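Local coordinates for type 4 fimbrial biogenesis protein PilY1 (Pseudomonas aeruginosa, PDB 3HX6) that takes part in type IV pilus assembly, twitching motility and host-cell adhesion, and binds calcium, which seems to be needed to regulate pilus retraction, at residues 201-206 with 254-259; 226-229 with 234-237; 268-273 with 278-283. The protein carries 3 engineered substitutions. One frame throughout, in Å; residues are numbered along the deposited sequence.

Contact 1 (201-206 with 254-259); sequences ARLHNG and PRLADN. With CA (calcium ion), chain C.
Leu256 reaches across to Ala201 and Leu203 with a single methyl, CD2. That carbon sits on Ala201 CB at 3.3 Å, tighter than usual for two carbons, while Leu203 offers its own CD2 to Leu256 CD2 from farther off, at 4.4 Å. Leu256 carries an unusual first torsion (chi1 -93°), which swings the isobutyl group toward Ala201. The apolar touch is small, and the polar work lies beside it. Past Leu203 the chain makes a type I turn to Gly206, and Leu203 O is held twice: by Gly206 N at 3.1 Å and, weakly, by Arg202 NH1. The Arg202 guanidinium lies flat beneath Gly206 O, which stands 3.2 Å above the centre of the plane, and its NE pairs with Glu69. Further along the other segment, with CG anti to the backbone N (chi1 169°), Asp258 reaches the calcium through OD1 at 2.6 Å. Water 1 is a second ligand of the ion, at 2.4 Å. Asn260, Asp262, the carbonyl of Val264 and Asp266 OD2 are further ligands. His204 works from the second shell, its NE2 hydrogen-bonded to Asp266 OD1, so the turn probably helps position Asp266, whose OD2 binds the ion. Two successive propeller blades thus meet through their first strands, next to a calcium loop whose alternating ligands resemble those of an EF-hand.

Contact 2 (226-229 with 234-237); sequences LIID and AITR
Ile227 O is gripped by two successive amides across the hairpin. Arg237 N makes the straighter bond, 3.2 Å long with 159° at the hydrogen, and lies in the carbonyl plane on a lone pair. Thr236 N is nearer Ile227 O, at 2.8 Å, but is badly angled and counts as weak. Two residues facing one is the classic beta bulge. Beyond it Ile227 N bonds Arg237 O at 2.9 Å, and on the other flank Asp229 N donates to Ala234 O at 2.9 Å. Water 2 bridges the side chains at the turn end, donating to Asp229 OD1 and lying 2.7 Å from Thr236 OG1. The other Asp229 oxygen, OD2, accepts from Thr232 N within the turn. On one face Ile228 and Ile235 run side by side, CG1 to CD1 at 3.9 Å. Ile227, on the opposite face from Ile228, has its CG2 pass obliquely by Thr236 CB. The hairpin joins the third and fourth strands of its four-stranded blade, 235-241 being the edge: Ile228 and Ile235 pack on Ile183 of strand 178-184 in the preceding blade, Ile227 turns to Phe306, and strand 208-213 flanks 226-229 on its other side.

Contact 3 (268-273 with 278-283); sequences AYAGDL and WRFDLI
Backbone bonds come first: Ala268 and Phe280 trade N-H and C=O both ways, and so do Ala270 and Trp278, the shortest of the four being Trp278 N to Ala270 O at 2.7 Å. Tyr269 and Arg279 form the non-hydrogen-bonded pair between them, where the CA of Tyr269 approaches Trp278 O and that of Arg279 approaches Ala268 O, each at 3.2 Å.

The aromatic contact lies on the Tyr269 face. Arg279 runs alongside the ring, pointing the same way, and sets CG over it, 3.6 Å from the centroid and 18° off the normal, a CH-pi contact; CD follows, toward CZ. A bend at chi3 (76°) then brings the guanidinium nearly perpendicular to the ring, with Tyr269 OH near its edge. Tyr269 OH and Arg279 NH1 share Asp373 OD2, and NH1 also bonds Gln375 O.

Charge and polar side chains make the third group. Arg279 NH2 forms a salt bridge with Asp281 OD2 at 3.0 Å, and both side chains also bond Ser309 OG. At the turn end of the hairpin Trp278 NE1 donates almost straight (167°) to Asp272 OD1, 2.7 Å away, which gives the buried indole N-H its acceptor. The acceptor lies in the plane of the indole, yet is itself met from above its carboxylate. Asn249 ND2 also binds this oxygen, while OD2 accepts from Asn276 N, at the start of the next strand.

On the face of Ala268, Ala270 and Phe280 the packing is apolar. Ala268 CB meets Leu282 CD1 at 3.9 Å, and Ala270 CB sits at the edge of the Phe280 ring. Leu251 and Val308, from the strands flanking the pair, pack there too. This is a buried antiparallel hairpin forming the two middle strands of a beta-propeller blade.

In the fold
All three contacts belong to the beta-propeller of this C-terminal domain and share two successive four-stranded blades. Contact 2 joins the third and fourth strands of the earlier blade and lies inside the chain loop that contact 1 closes; contact 3 follows, joining the middle strands of the next blade. The centres of contacts 1 and 2 lie about 13 Å apart, those of contacts 1 and 3 about 11 Å, and of contacts 2 and 3 about 15 Å. Contact 1 touches both others, Leu203 packing on Ile227 and His204 on Ile283, and contacts 2 and 3 meet, Ile227 on Leu282. The calcium loop connects strands 251-257 and 267-272, so the metal site sits where the blades meet.

Contact 1 (201-206 with 254-259)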
loop_
_atom_site.group_PDB
_atom_site.type_symbol
_atom_site.label_atom_id
_atom_site.label_comp_id
_atom_site.label_asym_id
_atom_site.label_seq_id
_atom_site.Cartn_x
_atom_site.Cartn_y
_atom_site.Cartn_z
ATOM N N ALA A 201 1.183 3.232 24.479
ATOM C CA ALA A 201 2.567 2.878 24.211
ATOM C C ALA A 201 3.243 2.086 25.305
ATOM O O ALA A 201 2.754 1.990 26.427
ATOM C CB ALA A 201 3.368 4.148 23.926
ATOM N N ARG A 202 4.380 1.512 24.946
ATOM C CA ARG A 202 5.178 0.736 25.874
ATOM C C ARG A 202 6.129 1.711 26.548
ATOM O O ARG A 202 6.788 2.506 25.874
ATOM C CB ARG A 202 5.976 -0.328 25.120
ATOM C CG ARG A 202 6.912 -1.137 26.000
ATOM C CD ARG A 202 6.160 -1.901 27.067
ATOM N NE ARG A 202 6.820 -3.168 27.364
ATOM C CZ ARG A 202 8.028 -3.283 27.903
ATOM N NH1 ARG A 202 8.729 -2.199 28.220
ATOM N NH2 ARG A 202 8.543 -4.486 28.110
ATOM N N LEU A 203 6.198 1.656 27.872
ATOM C CA LEU A 203 7.073 2.558 28.604
ATOM C C LEU A 203 8.199 1.818 29.308
ATOM O O LEU A 203 8.195 0.579 29.412
ATOM C CB LEU A 203 6.269 3.376 29.626
ATOM C CG LEU A 203 5.062 4.146 29.077
ATOM C CD1 LEU A 203 4.414 4.961 30.194
ATOM C CD2 LEU A 203 5.497 5.052 27.949
ATOM N N HIS A 204 9.161 2.589 29.793
ATOM C CA HIS A 204 10.314 2.027 30.472
ATOM C C HIS A 204 10.007 1.398 31.831
ATOM O O HIS A 204 10.916 0.918 32.500
ATOM C CB HIS A 204 11.404 3.099 30.604
ATOM C CG HIS A 204 12.192 3.306 29.348
ATOM N ND1 HIS A 204 13.132 2.399 28.905
ATOM C CD2 HIS A 204 12.155 4.292 28.419
ATOM C CE1 HIS A 204 13.640 2.818 27.760
ATOM N NE2 HIS A 204 13.063 3.965 27.442
ATOM N N ASN A 205 8.741 1.402 32.246
ATOM C CA ASN A 205 8.396 0.781 33.521
ATOM C C ASN A 205 8.030 -0.676 33.240
ATOM O O ASN A 205 7.482 -1.370 34.092
ATOM C CB ASN A 205 7.238 1.523 34.207
ATOM C CG ASN A 205 5.900 1.256 33.560
ATOM O OD1 ASN A 205 5.792 1.193 32.340
ATOM N ND2 ASN A 205 4.867 1.108 34.381
ATOM N N GLY A 206 8.354 -1.117 32.025
ATOM C CA GLY A 206 8.109 -2.484 31.598
ATOM C C GLY A 206 6.713 -2.824 31.115
ATOM O O GLY A 206 6.453 -3.967 30.723
ATOM N N PRO A 254 -0.749 14.252 23.908
ATOM C CA PRO A 254 0.712 14.133 23.885
ATOM C C PRO A 254 1.225 13.409 22.651
ATOM O O PRO A 254 0.474 12.693 21.978
ATOM C CB PRO A 254 1.007 13.336 25.148
ATOM C CG PRO A 254 -0.155 12.376 25.179
ATOM C CD PRO A 254 -1.348 13.261 24.821
ATOM N N ARG A 255 2.502 13.621 22.350
ATOM C CA ARG A 255 3.161 12.932 21.256
ATOM C C ARG A 255 4.343 12.226 21.923
ATOM O O ARG A 255 5.205 12.866 22.527
ATOM C CB ARG A 255 3.683 13.910 20.202
ATOM C CG ARG A 255 4.520 13.245 19.100
ATOM C CD ARG A 255 3.687 12.295 18.233
ATOM N NE ARG A 255 2.573 13.000 17.611
ATOM C CZ ARG A 255 1.659 12.437 16.825
ATOM N NH1 ARG A 255 1.720 11.138 16.549
ATOM N NH2 ARG A 255 0.669 13.171 16.332
ATOM N N LEU A 256 4.376 10.907 21.838
ATOM C CA LEU A 256 5.472 10.168 22.442
ATOM C C LEU A 256 6.643 10.075 21.478
ATOM O O LEU A 256 6.452 10.007 20.262
ATOM C CB LEU A 256 4.999 8.774 22.855
ATOM C CG LEU A 256 4.515 8.696 24.310
ATOM C CD1 LEU A 256 3.502 9.793 24.604
ATOM C CD2 LEU A 256 3.931 7.325 24.561
ATOM N N ALA A 257 7.853 10.095 22.025
ATOM C CA ALA A 257 9.061 10.011 21.212
ATOM C C ALA A 257 9.866 8.789 21.617
ATOM O O ALA A 257 10.042 8.514 22.807
ATOM C CB ALA A 257 9.910 11.267 21.389
ATOM N N ASP A 258 10.354 8.072 20.611
ATOM C CA ASP A 258 11.166 6.874 20.789
ATOM C C ASP A 258 12.436 7.162 19.999
ATOM O O ASP A 258 12.483 6.960 18.788
ATOM C CB ASP A 258 10.423 5.665 20.207
ATOM C CG ASP A 258 11.304 4.432 20.099
ATOM O OD1 ASP A 258 12.388 4.412 20.712
ATOM O OD2 ASP A 258 10.900 3.479 19.404
ATOM N N ASN A 259 13.469 7.634 20.684
ATOM C CA ASN A 259 14.694 8.016 20.006
ATOM C C ASN A 259 15.781 6.981 19.749
ATOM O O ASN A 259 16.908 7.342 19.411
ATOM C CB ASN A 259 15.282 9.240 20.709
ATOM C CG ASN A 259 14.354 10.440 20.632
ATOM O OD1 ASN A 259 13.379 10.425 19.882
ATOM N ND2 ASN A 259 14.651 11.479 21.398
HETATM CA CA CA C . 13.156 4.014 23.148
HETATM O O HOH W 1 14.083 2.621 24.872
#

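Contact 2 (226-229 with 234-237)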
loop_
_atom_site.group_PDB
_atom_site.type_symbol
_atom_site.label_atom_id
_atom_site.label_comp_id
_atom_site.label_asym_id
_atom_site.label_seq_id
_atom_site.Cartn_x
_atom_site.Cartn_y
_atom_site.Cartn_z
ATOM N N LEU A 226 -1.061 12.156 32.233
ATOM C CA LEU A 226 -1.557 10.999 32.945
ATOM C C LEU A 226 -0.983 9.760 32.278
ATOM O O LEU A 226 -1.045 9.612 31.059
ATOM C CB LEU A 226 -3.089 10.952 32.910
ATOM C CG LEU A 226 -3.828 12.172 33.487
ATOM C CD1 LEU A 226 -5.338 11.931 33.450
ATOM C CD2 LEU A 226 -3.371 12.423 34.917
ATOM N N ILE A 227 -0.393 8.890 33.083
ATOM C CA ILE A 227 0.165 7.652 32.578
ATOM C C ILE A 227 -0.655 6.579 33.269
ATOM O O ILE A 227 -0.474 6.290 34.453
ATOM C CB ILE A 227 1.657 7.538 32.914
ATOM C CG1 ILE A 227 2.416 8.663 32.196
ATOM C CG2 ILE A 227 2.191 6.177 32.480
ATOM C CD1 ILE A 227 3.914 8.676 32.440
ATOM N N ILE A 228 -1.583 6.018 32.508
ATOM C CA ILE A 228 -2.512 5.015 32.998
ATOM C C ILE A 228 -2.116 3.611 32.561
ATOM O O ILE A 228 -1.948 3.353 31.371
ATOM C CB ILE A 228 -3.922 5.335 32.467
ATOM C CG1 ILE A 228 -4.253 6.804 32.777
ATOM C CG2 ILE A 228 -4.948 4.389 33.081
ATOM C CD1 ILE A 228 -5.488 7.327 32.074
ATOM N N ASP A 229 -1.970 2.705 33.521
ATOM C CA ASP A 229 -1.604 1.331 33.197
ATOM C C ASP A 229 -2.666 0.749 32.276
ATOM O O ASP A 229 -3.858 0.756 32.599
ATOM C CB ASP A 229 -1.507 0.479 34.468
ATOM C CG ASP A 229 -1.056 -0.944 34.179
ATOM O OD1 ASP A 229 0.089 -1.120 33.710
ATOM O OD2 ASP A 229 -1.850 -1.880 34.413
ATOM N N ALA A 234 -4.988 1.829 36.469
ATOM C CA ALA A 234 -4.428 2.525 37.621
ATOM C C ALA A 234 -3.601 3.706 37.118
ATOM O O ALA A 234 -3.068 3.673 36.012
ATOM C CB ALA A 234 -3.535 1.584 38.428
ATOM N N ILE A 235 -3.492 4.750 37.926
ATOM C CA ILE A 235 -2.695 5.894 37.520
ATOM C C ILE A 235 -1.245 5.580 37.880
ATOM O O ILE A 235 -0.812 5.821 39.004
ATOM C CB ILE A 235 -3.140 7.178 38.247
ATOM C CG1 ILE A 235 -4.637 7.418 38.015
ATOM C CG2 ILE A 235 -2.333 8.362 37.742
ATOM C CD1 ILE A 235 -5.040 7.525 36.551
ATOM N N THR A 236 -0.500 5.026 36.928
ATOM C CA THR A 236 0.901 4.676 37.170
ATOM C C THR A 236 1.711 5.904 37.586
ATOM O O THR A 236 2.568 5.827 38.466
ATOM C CB THR A 236 1.536 4.041 35.921
ATOM O OG1 THR A 236 0.843 2.829 35.601
ATOM C CG2 THR A 236 3.012 3.726 36.168
ATOM N N ARG A 237 1.437 7.033 36.944
ATOM C CA ARG A 237 2.113 8.285 37.259
ATOM C C ARG A 237 1.334 9.469 36.732
ATOM O O ARG A 237 0.772 9.430 35.634
ATOM C CB ARG A 237 3.525 8.355 36.650
ATOM C CG ARG A 237 4.658 7.796 37.507
ATOM C CD ARG A 237 4.663 8.339 38.933
ATOM N NE ARG A 237 4.876 9.783 39.057
ATOM C CZ ARG A 237 6.045 10.406 38.892
ATOM N NH1 ARG A 237 7.141 9.725 38.582
ATOM N NH2 ARG A 237 6.123 11.715 39.072
HETATM O O HOH W 2 1.819 1.105 33.768
#

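Contact 3 (268-273 with 278-283)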
loop_
_atom_site.group_PDB
_atom_site.type_symbol
_atom_site.label_atom_id
_atom_site.label_comp_id
_atom_site.label_asym_id
_atom_site.label_seq_id
_atom_site.Cartn_x
_atom_site.Cartn_y
_atom_site.Cartn_z
ATOM N N ALA A 268 7.792 12.426 26.083
ATOM C CA ALA A 268 6.429 12.747 25.705
ATOM C C ALA A 268 6.416 14.260 25.578
ATOM O O ALA A 268 7.053 14.957 26.370
ATOM C CB ALA A 268 5.436 12.292 26.785
ATOM N N TYR A 269 5.725 14.760 24.563
ATOM C CA TYR A 269 5.606 16.194 24.342
ATOM C C TYR A 269 4.117 16.506 24.302
ATOM O O TYR A 269 3.343 15.782 23.678
ATOM C CB TYR A 269 6.230 16.607 23.007
ATOM C CG TYR A 269 7.731 16.461 22.929
ATOM C CD1 TYR A 269 8.323 15.230 22.643
ATOM C CD2 TYR A 269 8.560 17.571 23.077
ATOM C CE1 TYR A 269 9.712 15.112 22.490
ATOM C CE2 TYR A 269 9.943 17.466 22.933
ATOM C CZ TYR A 269 10.512 16.236 22.634
ATOM O OH TYR A 269 11.876 16.139 22.444
ATOM N N ALA A 270 3.714 17.582 24.963
ATOM C CA ALA A 270 2.308 17.948 24.985
ATOM C C ALA A 270 2.114 19.426 25.292
ATOM O O ALA A 270 2.799 19.987 26.145
ATOM C CB ALA A 270 1.567 17.092 26.033
ATOM N N GLY A 271 1.187 20.057 24.584
ATOM C CA GLY A 271 0.910 21.456 24.844
ATOM C C GLY A 271 -0.219 21.516 25.855
ATOM O O GLY A 271 -0.792 20.479 26.209
ATOM N N ASP A 272 -0.532 22.709 26.350
ATOM C CA ASP A 272 -1.619 22.843 27.304
ATOM C C ASP A 272 -2.494 24.048 26.941
ATOM O O ASP A 272 -2.204 24.763 25.977
ATOM C CB ASP A 272 -1.071 22.952 28.736
ATOM C CG ASP A 272 -0.275 24.225 28.978
ATOM O OD1 ASP A 272 0.428 24.283 30.017
ATOM O OD2 ASP A 272 -0.351 25.164 28.153
ATOM N N LEU A 273 -3.569 24.256 27.693
ATOM C CA LEU A 273 -4.477 25.365 27.429
ATOM C C LEU A 273 -3.792 26.712 27.576
ATOM O O LEU A 273 -4.258 27.711 27.037
ATOM C CB LEU A 273 -5.684 25.306 28.373
ATOM C CG LEU A 273 -6.598 24.086 28.222
ATOM C CD1 LEU A 273 -7.743 24.172 29.224
ATOM C CD2 LEU A 273 -7.136 24.025 26.796
ATOM N N TRP A 278 5.082 21.308 26.742
ATOM C CA TRP A 278 5.867 20.583 27.728
ATOM C C TRP A 278 6.525 19.321 27.208
ATOM O O TRP A 278 6.029 18.696 26.279
ATOM C CB TRP A 278 4.983 20.167 28.909
ATOM C CG TRP A 278 4.244 21.284 29.559
ATOM C CD1 TRP A 278 2.949 21.655 29.336
ATOM C CD2 TRP A 278 4.763 22.191 30.535
ATOM N NE1 TRP A 278 2.626 22.744 30.120
ATOM C CE2 TRP A 278 3.723 23.093 30.864
ATOM C CE3 TRP A 278 6.010 22.330 31.167
ATOM C CZ2 TRP A 278 3.890 24.124 31.798
ATOM C CZ3 TRP A 278 6.178 23.357 32.100
ATOM C CH2 TRP A 278 5.120 24.240 32.406
ATOM N N ARG A 279 7.660 18.964 27.802
ATOM C CA ARG A 279 8.299 17.705 27.467
ATOM C C ARG A 279 8.407 16.985 28.799
ATOM O O ARG A 279 8.577 17.616 29.851
ATOM C CB ARG A 279 9.694 17.857 26.866
ATOM C CG ARG A 279 10.135 16.544 26.200
ATOM C CD ARG A 279 11.591 16.540 25.762
ATOM N NE ARG A 279 12.503 16.359 26.885
ATOM C CZ ARG A 279 13.827 16.342 26.766
ATOM N NH1 ARG A 279 14.388 16.497 25.572
ATOM N NH2 ARG A 279 14.590 16.157 27.834
ATOM N N PHE A 280 8.295 15.665 28.751
ATOM C CA PHE A 280 8.370 14.840 29.939
ATOM C C PHE A 280 9.401 13.761 29.661
ATOM O O PHE A 280 9.429 13.199 28.569
ATOM C CB PHE A 280 7.009 14.189 30.210
ATOM C CG PHE A 280 5.878 15.177 30.383
ATOM C CD1 PHE A 280 5.478 15.582 31.650
ATOM C CD2 PHE A 280 5.217 15.702 29.269
ATOM C CE1 PHE A 280 4.431 16.498 31.815
ATOM C CE2 PHE A 280 4.170 16.619 29.418
ATOM C CZ PHE A 280 3.776 17.018 30.696
ATOM N N ASP A 281 10.263 13.499 30.637
ATOM C CA ASP A 281 11.275 12.465 30.503
ATOM C C ASP A 281 10.628 11.181 30.991
ATOM O O ASP A 281 10.219 11.094 32.151
ATOM C CB ASP A 281 12.492 12.768 31.382
ATOM C CG ASP A 281 13.319 13.943 30.873
ATOM O OD1 ASP A 281 14.267 14.342 31.583
ATOM O OD2 ASP A 281 13.029 14.464 29.775
ATOM N N LEU A 282 10.519 10.193 30.109
ATOM C CA LEU A 282 9.926 8.924 30.491
ATOM C C LEU A 282 11.029 7.877 30.578
ATOM O O LEU A 282 10.869 6.749 30.120
ATOM C CB LEU A 282 8.842 8.499 29.486
ATOM C CG LEU A 282 7.698 9.506 29.272
ATOM C CD1 LEU A 282 6.623 8.893 28.362
ATOM C CD2 LEU A 282 7.092 9.914 30.624
ATOM N N ILE A 283 12.156 8.281 31.159
ATOM C CA ILE A 283 13.312 7.406 31.362
ATOM C C ILE A 283 13.823 7.619 32.790
ATOM O O ILE A 283 13.466 8.603 33.440
ATOM C CB ILE A 283 14.463 7.721 30.375
ATOM C CG1 ILE A 283 14.820 9.204 30.455
ATOM C CG2 ILE A 283 14.064 7.319 28.957
ATOM C CD1 ILE A 283 16.037 9.584 29.643
#